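Fructosamine deglycase FrlB (Bacillus subtilis, PDB 3EUA) catalyses the conversion of a range of fructosamine 6-phosphates to glucose 6-phosphate and a free amino acid. Local coordinates at residues I195-S201 against H223-A229; F246-L252 against L273-A279. All coordinates share one frame. Numbering follows the deposited sequence.

In the fold
Contacts 1 and 2 are two halves of the same four-stranded parallel sheet in the second SIS domain, whose order is 226-228, 197-200, 246-250, 273-277. Their centres lie about 11 Å apart, and each pairs the two strands of one beta-alpha-beta unit. The inner strands 197-200 and 246-250 join them: Y197 O lies 2.8 Å from I247 N and M199 O 3.0 Å from L249 N, both probable hydrogen bonds, while Y197 CB packs 3.6 Å from F246 CE2. Contact 1 is buried and reaches the second subunit; contact 2 closes the opposite edge of the sheet, and no other chain of the assembly touches it.

Contact 1 of 2, residues I195-S201 against H223-A229; sequences IIYTMAS and HSHAIHA
On one face of this parallel pair, I227 (m, m) packs beside Y197 and selenomethionine M199: Y197 CD1 is 4.0 Å from I227 CG1, and M199 SE (chi angles all t) 4.3 Å from I227 CG2. On the other face the small T198 and A226 side chains lie against helix 205-220; T198 OG1 (chi1 p) is 3.2 Å from A226 CB and hydrogen-bonded to S212. The extended strands, 4.5 Å apart at closest approach and inclined by 31°, pair T198 with A226, M199 with I227 and A200 with H228 (CA-CA 4.6, 4.7 and 5.5 Å). The hydrogen bonds are I196 N–H223 O (2.9 Å), T198 N–H225 O (3.1 Å), I227 N–T198 O (2.8 Å), A200 N–I227 O (weak, 3.4 Å), A229 N–A200 O (2.9 Å) and the very short S224 OG–I196 O (2.4 Å). At the polar edge, Y197 OH is hydrogen-bonded to H223 and H228 NE2 to E63, both of the second subunit. Strands 197-200 and 226-228, joined through helix 205-220, form a SIS-domain beta-alpha-beta unit at the second-subunit interface.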
loop_
_atom_site.group_PDB
_atom_site.type_symbol
_atom_site.label_atom_id
_atom_site.label_comp_id
_atom_site.label_asym_id
_atom_site.label_seq_id
_atom_site.Cartn_x
_atom_site.Cartn_y
_atom_site.Cartn_z
ATOM N N ILE A 195 -16.900 -7.200 12.156
ATOM C CA ILE A 195 -16.027 -6.436 11.283
ATOM C C ILE A 195 -15.891 -5.004 11.771
ATOM O O ILE A 195 -16.859 -4.376 12.170
ATOM C CB ILE A 195 -16.518 -6.442 9.790
ATOM C CG1 ILE A 195 -15.499 -5.722 8.903
ATOM C CG2 ILE A 195 -17.895 -5.801 9.680
ATOM C CD1 ILE A 195 -15.672 -5.917 7.400
ATOM N N ILE A 196 -14.668 -4.492 11.755
ATOM C CA ILE A 196 -14.420 -3.117 12.165
ATOM C C ILE A 196 -13.384 -2.551 11.219
ATOM O O ILE A 196 -12.263 -3.075 11.134
ATOM C CB ILE A 196 -13.877 -2.980 13.593
ATOM C CG1 ILE A 196 -14.823 -3.605 14.630
ATOM C CG2 ILE A 196 -13.607 -1.467 13.890
ATOM C CD1 ILE A 196 -14.214 -3.738 16.075
ATOM N N TYR A 197 -13.768 -1.521 10.478
ATOM C CA TYR A 197 -12.850 -0.852 9.552
ATOM C C TYR A 197 -12.007 0.167 10.269
ATOM O O TYR A 197 -12.374 0.655 11.335
ATOM C CB TYR A 197 -13.648 -0.130 8.459
ATOM C CG TYR A 197 -14.263 -1.030 7.432
ATOM C CD1 TYR A 197 -13.550 -1.367 6.294
ATOM C CD2 TYR A 197 -15.541 -1.554 7.579
ATOM C CE1 TYR A 197 -14.088 -2.211 5.316
ATOM C CE2 TYR A 197 -16.095 -2.395 6.602
ATOM C CZ TYR A 197 -15.363 -2.710 5.466
ATOM O OH TYR A 197 -15.874 -3.540 4.482
ATOM N N THR A 198 -10.832 0.457 9.713
ATOM C CA THR A 198 -10.007 1.528 10.198
ATOM C C THR A 198 -9.804 2.437 8.984
ATOM O O THR A 198 -10.033 2.023 7.812
ATOM C CB THR A 198 -8.645 1.088 10.765
ATOM O OG1 THR A 198 -7.847 0.493 9.724
ATOM C CG2 THR A 198 -8.823 0.133 11.959
HETATM N N MSE A 199 -9.433 3.676 9.248
HETATM C CA MSE A 199 -9.204 4.649 8.184
HETATM C C MSE A 199 -8.288 5.802 8.599
HETATM O O MSE A 199 -8.398 6.322 9.673
HETATM C CB MSE A 199 -10.548 5.172 7.686
HETATM C CG MSE A 199 -10.449 6.238 6.666
HETATM SE SE MSE A 199 -12.026 6.439 5.560
HETATM C CE MSE A 199 -11.480 8.031 5.258
ATOM N N ALA A 200 -7.372 6.169 7.720
ATOM C CA ALA A 200 -6.418 7.264 7.948
ATOM C C ALA A 200 -5.674 7.544 6.627
ATOM O O ALA A 200 -5.917 6.857 5.620
ATOM C CB ALA A 200 -5.437 6.931 9.061
ATOM N N SER A 201 -4.827 8.574 6.623
ATOM C CA SER A 201 -4.025 8.945 5.452
ATOM C C SER A 201 -2.631 9.403 5.866
ATOM O O SER A 201 -2.267 9.381 7.047
ATOM C CB SER A 201 -4.721 10.051 4.638
ATOM O OG SER A 201 -4.818 11.250 5.385
ATOM N N HIS A 223 -12.737 -9.222 11.629
ATOM C CA HIS A 223 -12.451 -8.812 10.257
ATOM C C HIS A 223 -12.130 -7.335 10.227
ATOM O O HIS A 223 -12.767 -6.546 10.937
ATOM C CB HIS A 223 -13.642 -9.083 9.349
ATOM C CG HIS A 223 -14.040 -10.524 9.295
ATOM N ND1 HIS A 223 -13.249 -11.494 8.718
ATOM C CD2 HIS A 223 -15.171 -11.150 9.700
ATOM C CE1 HIS A 223 -13.849 -12.664 8.818
ATOM N NE2 HIS A 223 -15.028 -12.482 9.392
ATOM N N SER A 224 -11.166 -6.926 9.405
ATOM C CA SER A 224 -10.885 -5.488 9.277
ATOM C C SER A 224 -10.311 -5.194 7.882
ATOM O O SER A 224 -10.181 -6.090 7.025
ATOM C CB SER A 224 -9.980 -4.981 10.411
ATOM O OG SER A 224 -9.966 -3.553 10.517
ATOM N N HIS A 225 -10.030 -3.923 7.662
ATOM C CA HIS A 225 -9.499 -3.388 6.400
ATOM C C HIS A 225 -9.156 -1.980 6.730
ATOM O O HIS A 225 -9.996 -1.280 7.287
ATOM C CB HIS A 225 -10.608 -3.319 5.357
ATOM C CG HIS A 225 -10.165 -2.912 3.984
ATOM N ND1 HIS A 225 -11.001 -3.030 2.890
ATOM C CD2 HIS A 225 -8.964 -2.510 3.496
ATOM C CE1 HIS A 225 -10.351 -2.630 1.803
ATOM N NE2 HIS A 225 -9.112 -2.310 2.144
ATOM N N ALA A 226 -7.954 -1.539 6.405
ATOM C CA ALA A 226 -7.551 -0.162 6.644
ATOM C C ALA A 226 -7.761 0.599 5.347
ATOM O O ALA A 226 -7.009 0.453 4.413
ATOM C CB ALA A 226 -6.093 -0.040 7.091
ATOM N N ILE A 227 -8.763 1.450 5.335
ATOM C CA ILE A 227 -9.070 2.249 4.153
ATOM C C ILE A 227 -8.239 3.530 4.129
ATOM O O ILE A 227 -8.192 4.238 5.088
ATOM C CB ILE A 227 -10.579 2.678 4.110
ATOM C CG1 ILE A 227 -11.503 1.474 4.339
ATOM C CG2 ILE A 227 -10.910 3.403 2.778
ATOM C CD1 ILE A 227 -11.251 0.374 3.411
ATOM N N HIS A 228 -7.611 3.842 3.016
ATOM C CA HIS A 228 -6.905 5.102 2.912
ATOM C C HIS A 228 -7.987 6.202 2.759
ATOM O O HIS A 228 -8.939 6.085 1.958
ATOM C CB HIS A 228 -5.891 5.090 1.771
ATOM C CG HIS A 228 -5.207 6.405 1.575
ATOM N ND1 HIS A 228 -5.779 7.436 0.860
ATOM C CD2 HIS A 228 -4.022 6.873 2.027
ATOM C CE1 HIS A 228 -4.968 8.475 0.872
ATOM N NE2 HIS A 228 -3.911 8.172 1.604
ATOM N N ALA A 229 -7.883 7.247 3.568
ATOM C CA ALA A 229 -8.897 8.329 3.590
ATOM C C ALA A 229 -9.182 9.006 2.256
ATOM O O ALA A 229 -10.299 9.487 2.040
ATOM C CB ALA A 229 -8.559 9.359 4.621
#

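Contact 2 of 2, residues F246-L252 against L273-A279; sequences FIILLGL and LTVLDAA
Strands 246-250 and 273-277 form the parallel pair of a beta-alpha-beta unit whose connection includes helix 256-269. Both are regularly extended, 4.7 Å apart at closest approach and inclined by 16°. The register runs without a break from F246 opposite L273 to L250 opposite D277. Five hydrogen bonds alternate along it: T274 N to F246 O (2.8 Å), I248 N to T274 O (2.9 Å), L276 N to I248 O (2.9 Å), L250 N to L276 O (2.9 Å) and A278 N to L250 O (2.8 Å). Branched and long aliphatic residues suit a sheet packed between helices. I248 (m, t), L250 (chi1 m, chi2 near 93°), L273 and V275 lie on the face toward helix 256-269, with L250 CD1 3.4 Å from V275 CG1. I247 and L249 (m, t) share the other face with T274 and L276; L249 CD2 sits 3.7 Å from L276 CB, and L276 meets helix 288-313. Beyond the strands, L252 CG rests 3.9 Å from A278 CB. D277 (chi1 t) ends its strand with an Asx turn, its OD1 accepting from A279 N at 2.8 Å and salt-bridged to R256. Such parallel, helix-flanked strands are characteristic of the alpha/beta sandwich of SIS domains.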
loop_
_atom_site.group_PDB
_atom_site.type_symbol
_atom_site.label_atom_id
_atom_site.label_comp_id
_atom_site.label_asym_id
_atom_site.label_seq_id
_atom_site.Cartn_x
_atom_site.Cartn_y
_atom_site.Cartn_z
ATOM N N PHE A 246 -16.488 1.928 12.094
ATOM C CA PHE A 246 -15.287 2.567 11.547
ATOM C C PHE A 246 -14.481 3.246 12.629
ATOM O O PHE A 246 -15.041 4.001 13.415
ATOM C CB PHE A 246 -15.652 3.663 10.519
ATOM C CG PHE A 246 -15.680 3.180 9.069
ATOM C CD1 PHE A 246 -16.788 2.526 8.548
ATOM C CD2 PHE A 246 -14.594 3.390 8.243
ATOM C CE1 PHE A 246 -16.808 2.098 7.214
ATOM C CE2 PHE A 246 -14.611 2.947 6.918
ATOM C CZ PHE A 246 -15.714 2.304 6.415
ATOM N N ILE A 247 -13.181 2.960 12.674
ATOM C CA ILE A 247 -12.247 3.635 13.547
ATOM C C ILE A 247 -11.566 4.613 12.603
ATOM O O ILE A 247 -10.952 4.192 11.613
ATOM C CB ILE A 247 -11.155 2.739 14.144
ATOM C CG1 ILE A 247 -11.722 1.730 15.144
ATOM C CG2 ILE A 247 -10.057 3.608 14.825
ATOM C CD1 ILE A 247 -10.684 0.673 15.503
ATOM N N ILE A 248 -11.659 5.894 12.913
ATOM C CA ILE A 248 -11.122 6.952 12.074
ATOM C C ILE A 248 -10.061 7.761 12.784
ATOM O O ILE A 248 -10.267 8.259 13.890
ATOM C CB ILE A 248 -12.270 7.865 11.659
ATOM C CG1 ILE A 248 -13.222 7.062 10.768
ATOM C CG2 ILE A 248 -11.728 9.159 10.993
ATOM C CD1 ILE A 248 -14.447 7.824 10.240
ATOM N N LEU A 249 -8.898 7.868 12.147
ATOM C CA LEU A 249 -7.784 8.587 12.737
ATOM C C LEU A 249 -7.523 9.901 12.037
ATOM O O LEU A 249 -7.495 9.962 10.824
ATOM C CB LEU A 249 -6.496 7.773 12.650
ATOM C CG LEU A 249 -6.565 6.360 13.207
ATOM C CD1 LEU A 249 -5.217 5.666 12.935
ATOM C CD2 LEU A 249 -6.989 6.327 14.678
ATOM N N LEU A 250 -7.354 10.952 12.810
ATOM C CA LEU A 250 -7.047 12.251 12.254
ATOM C C LEU A 250 -5.720 12.654 12.853
ATOM O O LEU A 250 -5.578 12.736 14.075
ATOM C CB LEU A 250 -8.135 13.285 12.523
ATOM C CG LEU A 250 -9.485 12.996 11.872
ATOM C CD1 LEU A 250 -10.381 12.211 12.870
ATOM C CD2 LEU A 250 -10.089 14.302 11.457
ATOM N N GLY A 251 -4.737 12.879 11.986
ATOM C CA GLY A 251 -3.395 13.239 12.415
ATOM C C GLY A 251 -3.147 14.719 12.308
ATOM O O GLY A 251 -4.084 15.512 12.211
ATOM N N LEU A 252 -1.878 15.073 12.311
ATOM C CA LEU A 252 -1.459 16.477 12.255
ATOM C C LEU A 252 -0.535 16.754 11.054
ATOM O O LEU A 252 0.164 17.794 10.985
ATOM C CB LEU A 252 -0.729 16.848 13.559
ATOM C CG LEU A 252 -1.516 16.745 14.875
ATOM C CD1 LEU A 252 -0.618 16.950 16.073
ATOM C CD2 LEU A 252 -2.696 17.734 14.899
ATOM N N LEU A 273 -19.037 5.122 14.871
ATOM C CA LEU A 273 -17.718 5.714 14.585
ATOM C C LEU A 273 -16.887 5.870 15.842
ATOM O O LEU A 273 -17.398 6.284 16.875
ATOM C CB LEU A 273 -17.877 7.111 13.979
ATOM C CG LEU A 273 -18.728 7.245 12.723
ATOM C CD1 LEU A 273 -18.633 8.654 12.210
ATOM C CD2 LEU A 273 -18.270 6.267 11.640
ATOM N N THR A 274 -15.613 5.488 15.763
ATOM C CA THR A 274 -14.698 5.629 16.893
ATOM C C THR A 274 -13.644 6.526 16.339
ATOM O O THR A 274 -12.826 6.091 15.513
ATOM C CB THR A 274 -14.122 4.285 17.345
ATOM O OG1 THR A 274 -15.187 3.478 17.870
ATOM C CG2 THR A 274 -13.137 4.495 18.432
ATOM N N VAL A 275 -13.641 7.778 16.781
ATOM C CA VAL A 275 -12.745 8.776 16.226
ATOM C C VAL A 275 -11.592 9.151 17.160
ATOM O O VAL A 275 -11.812 9.496 18.312
ATOM C CB VAL A 275 -13.526 10.093 15.894
ATOM C CG1 VAL A 275 -12.628 11.119 15.232
ATOM C CG2 VAL A 275 -14.761 9.789 15.021
ATOM N N LEU A 276 -10.369 9.054 16.663
ATOM C CA LEU A 276 -9.187 9.451 17.448
ATOM C C LEU A 276 -8.580 10.601 16.705
ATOM O O LEU A 276 -8.076 10.430 15.582
ATOM C CB LEU A 276 -8.143 8.329 17.571
ATOM C CG LEU A 276 -8.452 7.212 18.553
ATOM C CD1 LEU A 276 -9.571 6.330 18.016
ATOM C CD2 LEU A 276 -7.151 6.440 18.774
ATOM N N ASP A 277 -8.655 11.784 17.301
ATOM C CA ASP A 277 -8.137 12.990 16.658
ATOM C C ASP A 277 -6.940 13.502 17.442
ATOM O O ASP A 277 -7.079 13.930 18.596
ATOM C CB ASP A 277 -9.243 14.063 16.575
ATOM C CG ASP A 277 -8.811 15.345 15.822
ATOM O OD1 ASP A 277 -7.613 15.546 15.501
ATOM O OD2 ASP A 277 -9.699 16.184 15.556
ATOM N N ALA A 278 -5.767 13.460 16.809
ATOM C CA ALA A 278 -4.519 13.903 17.410
ATOM C C ALA A 278 -4.560 15.379 17.839
ATOM O O ALA A 278 -3.831 15.807 18.725
ATOM C CB ALA A 278 -3.372 13.685 16.439
ATOM N N ALA A 279 -5.399 16.157 17.181
ATOM C CA ALA A 279 -5.544 17.563 17.544
ATOM C C ALA A 279 -6.107 17.728 18.956
ATOM O O ALA A 279 -5.914 18.790 19.563
ATOM C CB ALA A 279 -6.380 18.284 16.513
#